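Local coordinates for protein thiamin pyrophosphokinase (Geobacillus thermodenitrificans, PDB 3K94) that probably transfers a pyrophosphate group from ATP to thiamine, making the cofactor thiamine diphosphate, at residues 15-20 with 35-40. Sequence-based numbering, arbitrary orientation.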
loop_
_atom_site.group_PDB
_atom_site.type_symbol
_atom_site.label_atom_id
_atom_site.label_comp_id
_atom_site.label_asym_id
_atom_site.label_seq_id
_atom_site.Cartn_x
_atom_site.Cartn_y
_atom_site.Cartn_z
ATOM N N PRO B 15 -12.786 -7.799 5.257
ATOM C CA PRO B 15 -13.072 -9.055 5.960
ATOM C C PRO B 15 -14.580 -9.195 6.159
ATOM O O PRO B 15 -15.331 -8.243 5.894
ATOM C CB PRO B 15 -12.419 -8.867 7.334
ATOM C CG PRO B 15 -11.864 -7.481 7.379
ATOM C CD PRO B 15 -12.328 -6.729 6.159
ATOM N N ASP B 16 -15.015 -10.363 6.613
ATOM C CA ASP B 16 -16.388 -10.543 7.073
ATOM C C ASP B 16 -16.542 -9.779 8.395
ATOM O O ASP B 16 -15.954 -10.147 9.414
ATOM C CB ASP B 16 -16.691 -12.041 7.266
ATOM C CG ASP B 16 -18.091 -12.304 7.834
ATOM O OD1 ASP B 16 -18.858 -11.348 8.074
ATOM O OD2 ASP B 16 -18.422 -13.488 8.041
ATOM N N LEU B 17 -17.328 -8.711 8.371
ATOM C CA LEU B 17 -17.430 -7.809 9.517
ATOM C C LEU B 17 -18.090 -8.455 10.733
ATOM O O LEU B 17 -17.921 -7.993 11.866
ATOM C CB LEU B 17 -18.190 -6.540 9.121
ATOM C CG LEU B 17 -17.514 -5.697 8.032
ATOM C CD1 LEU B 17 -18.287 -4.401 7.842
ATOM C CD2 LEU B 17 -16.051 -5.428 8.387
ATOM N N ARG B 18 -18.837 -9.530 10.505
ATOM C CA ARG B 18 -19.463 -10.223 11.616
ATOM C C ARG B 18 -18.410 -10.674 12.612
ATOM O O ARG B 18 -18.677 -10.788 13.804
ATOM C CB ARG B 18 -20.269 -11.418 11.129
ATOM C CG ARG B 18 -21.475 -11.043 10.293
ATOM C CD ARG B 18 -22.133 -12.286 9.742
ATOM N NE ARG B 18 -21.152 -13.349 9.560
ATOM C CZ ARG B 18 -21.358 -14.446 8.837
ATOM N NH1 ARG B 18 -22.518 -14.626 8.217
ATOM N NH2 ARG B 18 -20.400 -15.359 8.734
ATOM N N PHE B 19 -17.202 -10.925 12.132
ATOM C CA PHE B 19 -16.166 -11.416 13.035
ATOM C C PHE B 19 -15.463 -10.281 13.756
ATOM O O PHE B 19 -14.666 -10.512 14.659
ATOM C CB PHE B 19 -15.188 -12.340 12.305
ATOM C CG PHE B 19 -15.817 -13.634 11.872
ATOM C CD1 PHE B 19 -16.248 -14.557 12.818
ATOM C CD2 PHE B 19 -16.012 -13.917 10.530
ATOM C CE1 PHE B 19 -16.848 -15.743 12.434
ATOM C CE2 PHE B 19 -16.605 -15.107 10.138
ATOM C CZ PHE B 19 -17.027 -16.019 11.093
ATOM N N TYR B 20 -15.791 -9.051 13.371
ATOM C CA TYR B 20 -15.257 -7.877 14.050
ATOM C C TYR B 20 -16.328 -7.157 14.855
ATOM O O TYR B 20 -16.121 -6.039 15.314
ATOM C CB TYR B 20 -14.602 -6.920 13.047
ATOM C CG TYR B 20 -13.298 -7.463 12.514
ATOM C CD1 TYR B 20 -12.097 -7.199 13.160
ATOM C CD2 TYR B 20 -13.273 -8.283 11.390
ATOM C CE1 TYR B 20 -10.893 -7.717 12.676
ATOM C CE2 TYR B 20 -12.083 -8.815 10.916
ATOM C CZ TYR B 20 -10.902 -8.517 11.553
ATOM O OH TYR B 20 -9.732 -9.041 11.066
HETATM N N MSE B 35 -23.193 1.601 3.326
HETATM C CA MSE B 35 -24.024 0.550 2.734
HETATM C C MSE B 35 -23.594 -0.848 3.212
HETATM O O MSE B 35 -24.434 -1.723 3.439
HETATM C CB MSE B 35 -23.985 0.604 1.197
HETATM C CG MSE B 35 -24.461 1.886 0.585
HETATM SE SE MSE B 35 -26.152 2.464 1.417
HETATM C CE MSE B 35 -27.266 0.893 0.983
ATOM N N THR B 36 -22.284 -1.056 3.354
ATOM C CA THR B 36 -21.766 -2.327 3.876
ATOM C C THR B 36 -22.313 -2.593 5.280
ATOM O O THR B 36 -22.748 -3.710 5.587
ATOM C CB THR B 36 -20.229 -2.344 3.907
ATOM O OG1 THR B 36 -19.731 -2.128 2.583
ATOM C CG2 THR B 36 -19.699 -3.689 4.443
ATOM N N LEU B 37 -22.300 -1.562 6.122
ATOM C CA LEU B 37 -22.888 -1.654 7.457
ATOM C C LEU B 37 -24.376 -2.022 7.400
ATOM O O LEU B 37 -24.822 -2.907 8.125
ATOM C CB LEU B 37 -22.700 -0.347 8.231
ATOM C CG LEU B 37 -21.239 0.075 8.456
ATOM C CD1 LEU B 37 -21.151 1.465 9.081
ATOM C CD2 LEU B 37 -20.506 -0.949 9.311
ATOM N N LEU B 38 -25.135 -1.339 6.546
ATOM C CA LEU B 38 -26.574 -1.602 6.432
ATOM C C LEU B 38 -26.787 -3.067 6.069
ATOM O O LEU B 38 -27.682 -3.724 6.590
ATOM C CB LEU B 38 -27.207 -0.718 5.353
ATOM C CG LEU B 38 -28.720 -0.439 5.330
ATOM C CD1 LEU B 38 -29.224 -0.345 3.901
ATOM C CD2 LEU B 38 -29.532 -1.461 6.104
ATOM N N GLU B 39 -25.952 -3.566 5.167
ATOM C CA GLU B 39 -26.085 -4.932 4.686
ATOM C C GLU B 39 -25.859 -5.950 5.789
ATOM O O GLU B 39 -26.484 -7.009 5.791
ATOM C CB GLU B 39 -25.127 -5.191 3.522
ATOM C CG GLU B 39 -25.500 -4.438 2.265
ATOM C CD GLU B 39 -26.894 -4.793 1.772
ATOM O OE1 GLU B 39 -27.373 -5.909 2.084
ATOM O OE2 GLU B 39 -27.508 -3.959 1.069
ATOM N N ALA B 40 -24.974 -5.622 6.725
ATOM C CA ALA B 40 -24.687 -6.499 7.863
ATOM C C ALA B 40 -25.742 -6.330 8.961
ATOM O O ALA B 40 -25.757 -7.058 9.947
ATOM C CB ALA B 40 -23.302 -6.206 8.417
#
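The carboxylate of D16 is gripped twice by R18: OD2 of D16 lies 2.8 Å from the guanidinium NH2 of R18 in a salt bridge. The backbone N of R18 donates to OD1 of D16 at 3.0 Å, closing an Asx turn. That N-H arrives from above the carboxylate plane, 51° out of it. The backbone N of F19 adds a bond to D16 O, and together these bonds brace the short 3-10 turn 17-19, from which L17 reaches toward helix 33-40. With CG of L17 set beside its backbone N (chi1 -63°) and the chain then extended, CD1 is carried across to the helix. There it meets CG2 of T36 at 3.7 Å, the two side chains crossing at about a right angle. CD2 of L37 lies farther off, 4.4 Å from CD1 of L17; CB of L37 points away from the turn, but the end of the side chain comes nearer. L17 and L37 both rest on V6 of strand 4-6, so turn and helix share an apolar layer on the central sheet. Apolar packing thus holds the two segments together, with no directional bond between them to fix their relative position.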